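Local coordinates for protein putative aldehyde dehydrogenase (PDB 4YWE) that probably oxidises aldehydes with NAD or NADP as electron acceptor and binds calcium and magnesium ions, at residues L317-S322 against Y370-L375. Residues are numbered along the deposited sequence; the frame is centred on the assembly and turned at random.
Sequences LRVGPS and YQAPAL
V319 sits between Y370 and P373 and uses one methyl for each. CG1, anti to the backbone N (chi1 -178°), comes to the edge of the Y370 ring near its plane, 3.7 Å from CD1 of Y370. CG2 of V319, on the other branch, rests 3.5 Å from CD of P373 and also meets CA of A372. The valine side chain runs alongside both neighbours, pointing the opposite way. Two residues back, L317 brings CD1 against the P373 ring, 3.7 Å from CB and almost as near CG, so the proline takes a methyl from each of two residues that alternate along the opposing segment.

The tyrosine reaches further. Y370 CE1 lies 3.2 Å from the carbonyl O of G320, which also approaches at the ring edge, and the phenol then passes beside P321, the two side chains at about a right angle. Y370 OH packs 3.3 Å from P321 CA and 3.5 Å from P321 CG; P321 N has no hydrogen to offer it, and the hydroxyl is hydrogen-bonded instead to the backbone O of S35. That bond ties the tip of Y370 to the chain just after strand 28-33, whose V32 belongs to the calcium site. Q371, whose CB points away from 317-322, braces its own segment: Q371 NE2 donates an almost straight bond (171°) to A372 O.

The segments run roughly antiparallel, yet they meet through side chains packed on each other and on backbone atoms, not through strand pairing: strand 354-360 lies between strands 318-319 and 374-376, and V360 touches both V319 and Y370. F314 of helix 303-315 packs on P373. This is mostly apolar packing at the edge of this chain's mixed sheet in the aldehyde dehydrogenase fold, where strand 318-319 leads into a loop.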
ATOM      1  N   LEU A 317       3.955  40.060  24.563  1.00 26.54           N
ATOM      2  CA  LEU A 317       2.809  39.165  24.654  1.00 24.35           C
ATOM      3  C   LEU A 317       1.821  39.653  25.707  1.00 24.59           C
ATOM      4  O   LEU A 317       2.209  39.999  26.822  1.00 24.17           O
ATOM      5  CB  LEU A 317       3.269  37.743  24.973  1.00 22.29           C
ATOM      6  CG  LEU A 317       4.131  37.079  23.897  1.00 22.34           C
ATOM      7  CD1 LEU A 317       4.682  35.752  24.392  1.00 21.72           C
ATOM      8  CD2 LEU A 317       3.332  36.887  22.617  1.00 22.13           C
ATOM      9  N   ARG A 318       0.542  39.680  25.347  1.00 23.25           N
ATOM     10  CA  ARG A 318      -0.496  40.145  26.258  1.00 26.11           C
ATOM     11  C   ARG A 318      -1.479  39.027  26.595  1.00 27.47           C
ATOM     12  O   ARG A 318      -1.919  38.286  25.715  1.00 22.95           O
ATOM     13  CB  ARG A 318      -1.241  41.338  25.655  1.00 28.45           C
ATOM     14  N   VAL A 319      -1.814  38.913  27.877  1.00 30.50           N
ATOM     15  CA  VAL A 319      -2.741  37.891  28.345  1.00 31.39           C
ATOM     16  C   VAL A 319      -4.002  38.536  28.899  1.00 33.09           C
ATOM     17  O   VAL A 319      -3.936  39.430  29.740  1.00 35.46           O
ATOM     18  CB  VAL A 319      -2.088  36.991  29.406  1.00 33.24           C
ATOM     19  CG1 VAL A 319      -3.052  35.899  29.843  1.00 32.30           C
ATOM     20  CG2 VAL A 319      -0.811  36.387  28.866  1.00 33.66           C
ATOM     21  N   GLY A 320      -5.154  38.077  28.424  1.00 33.90           N
ATOM     22  CA  GLY A 320      -6.425  38.598  28.889  1.00 31.99           C
ATOM     23  C   GLY A 320      -7.547  37.593  28.731  1.00 29.69           C
ATOM     24  O   GLY A 320      -7.298  36.430  28.412  1.00 27.63           O
ATOM     25  N   PRO A 321      -8.791  38.035  28.966  1.00 30.03           N
ATOM     26  CA  PRO A 321      -9.976  37.190  28.791  1.00 28.92           C
ATOM     27  C   PRO A 321     -10.058  36.597  27.389  1.00 29.83           C
ATOM     28  O   PRO A 321      -9.496  37.157  26.447  1.00 30.06           O
ATOM     29  CB  PRO A 321     -11.136  38.156  29.043  1.00 30.91           C
ATOM     30  CG  PRO A 321     -10.561  39.209  29.921  1.00 33.46           C
ATOM     31  CD  PRO A 321      -9.139  39.374  29.472  1.00 33.00           C
ATOM     32  N   SER A 322     -10.751  35.470  27.262  1.00 30.35           N
ATOM     33  CA  SER A 322     -10.907  34.804  25.974  1.00 27.53           C
ATOM     34  C   SER A 322     -11.618  35.695  24.957  1.00 26.78           C
ATOM     35  O   SER A 322     -11.293  35.675  23.770  1.00 26.44           O
ATOM     36  CB  SER A 322     -11.673  33.493  26.148  1.00 27.54           C
ATOM     37  OG  SER A 322     -12.190  33.044  24.909  1.00 34.30           O
ATOM     38  N   TYR A 370      -4.903  33.512  35.199  1.00 26.73           N
ATOM     39  CA  TYR A 370      -4.027  34.038  34.160  1.00 24.77           C
ATOM     40  C   TYR A 370      -2.551  33.804  34.467  1.00 26.83           C
ATOM     41  O   TYR A 370      -2.103  33.957  35.604  1.00 28.48           O
ATOM     42  CB  TYR A 370      -4.293  35.531  33.957  1.00 24.17           C
ATOM     43  CG  TYR A 370      -5.686  35.818  33.447  1.00 26.29           C
ATOM     44  CD1 TYR A 370      -5.977  35.745  32.091  1.00 23.85           C
ATOM     45  CD2 TYR A 370      -6.714  36.147  34.320  1.00 30.78           C
ATOM     46  CE1 TYR A 370      -7.249  35.997  31.618  1.00 26.38           C
ATOM     47  CE2 TYR A 370      -7.992  36.404  33.855  1.00 32.54           C
ATOM     48  CZ  TYR A 370      -8.252  36.327  32.503  1.00 30.94           C
ATOM     49  OH  TYR A 370      -9.520  36.578  32.034  1.00 32.88           O
ATOM     50  N   GLN A 371      -1.806  33.423  33.435  1.00 26.38           N
ATOM     51  CA  GLN A 371      -0.373  33.194  33.552  1.00 27.08           C
ATOM     52  C   GLN A 371       0.339  33.695  32.302  1.00 26.83           C
ATOM     53  O   GLN A 371       0.125  33.177  31.204  1.00 26.65           O
ATOM     54  CB  GLN A 371      -0.079  31.709  33.773  1.00 25.15           C
ATOM     55  CG  GLN A 371       1.394  31.348  33.676  1.00 25.93           C
ATOM     56  CD  GLN A 371       2.232  32.015  34.750  1.00 28.53           C
ATOM     57  OE1 GLN A 371       2.085  31.725  35.937  1.00 30.30           O
ATOM     58  NE2 GLN A 371       3.113  32.916  34.338  1.00 31.30           N
ATOM     59  N   ALA A 372       1.178  34.709  32.471  1.00 27.93           N
ATOM     60  CA  ALA A 372       1.919  35.282  31.356  1.00 27.31           C
ATOM     61  C   ALA A 372       2.975  34.305  30.852  1.00 22.79           C
ATOM     62  O   ALA A 372       3.599  33.602  31.646  1.00 23.34           O
ATOM     63  CB  ALA A 372       2.564  36.594  31.769  1.00 30.09           C
ATOM     64  N   PRO A 373       3.166  34.250  29.524  1.00 18.75           N
ATOM     65  CA  PRO A 373       4.214  33.411  28.936  1.00 21.27           C
ATOM     66  C   PRO A 373       5.591  33.786  29.463  1.00 25.04           C
ATOM     67  O   PRO A 373       5.887  34.970  29.597  1.00 28.25           O
ATOM     68  CB  PRO A 373       4.098  33.702  27.438  1.00 20.53           C
ATOM     69  CG  PRO A 373       2.687  34.144  27.252  1.00 21.46           C
ATOM     70  CD  PRO A 373       2.361  34.922  28.493  1.00 20.33           C
ATOM     71  N   ALA A 374       6.414  32.788  29.766  1.00 25.59           N
ATOM     72  CA  ALA A 374       7.710  33.039  30.382  1.00 23.41           C
ATOM     73  C   ALA A 374       8.849  32.440  29.569  1.00 19.77           C
ATOM     74  O   ALA A 374       8.772  31.297  29.117  1.00 19.88           O
ATOM     75  CB  ALA A 374       7.731  32.490  31.801  1.00 22.99           C
ATOM     76  N   LEU A 375       9.906  33.224  29.387  1.00 20.07           N
ATOM     77  CA  LEU A 375      11.101  32.759  28.697  1.00 20.96           C
ATOM     78  C   LEU A 375      12.272  32.656  29.665  1.00 23.11           C
ATOM     79  O   LEU A 375      12.744  33.666  30.187  1.00 24.65           O
ATOM     80  CB  LEU A 375      11.461  33.697  27.545  1.00 22.63           C
ATOM     81  CG  LEU A 375      12.809  33.420  26.876  1.00 18.52           C
ATOM     82  CD1 LEU A 375      12.786  32.092  26.129  1.00 17.75           C
ATOM     83  CD2 LEU A 375      13.189  34.558  25.948  1.00 19.07           C
TER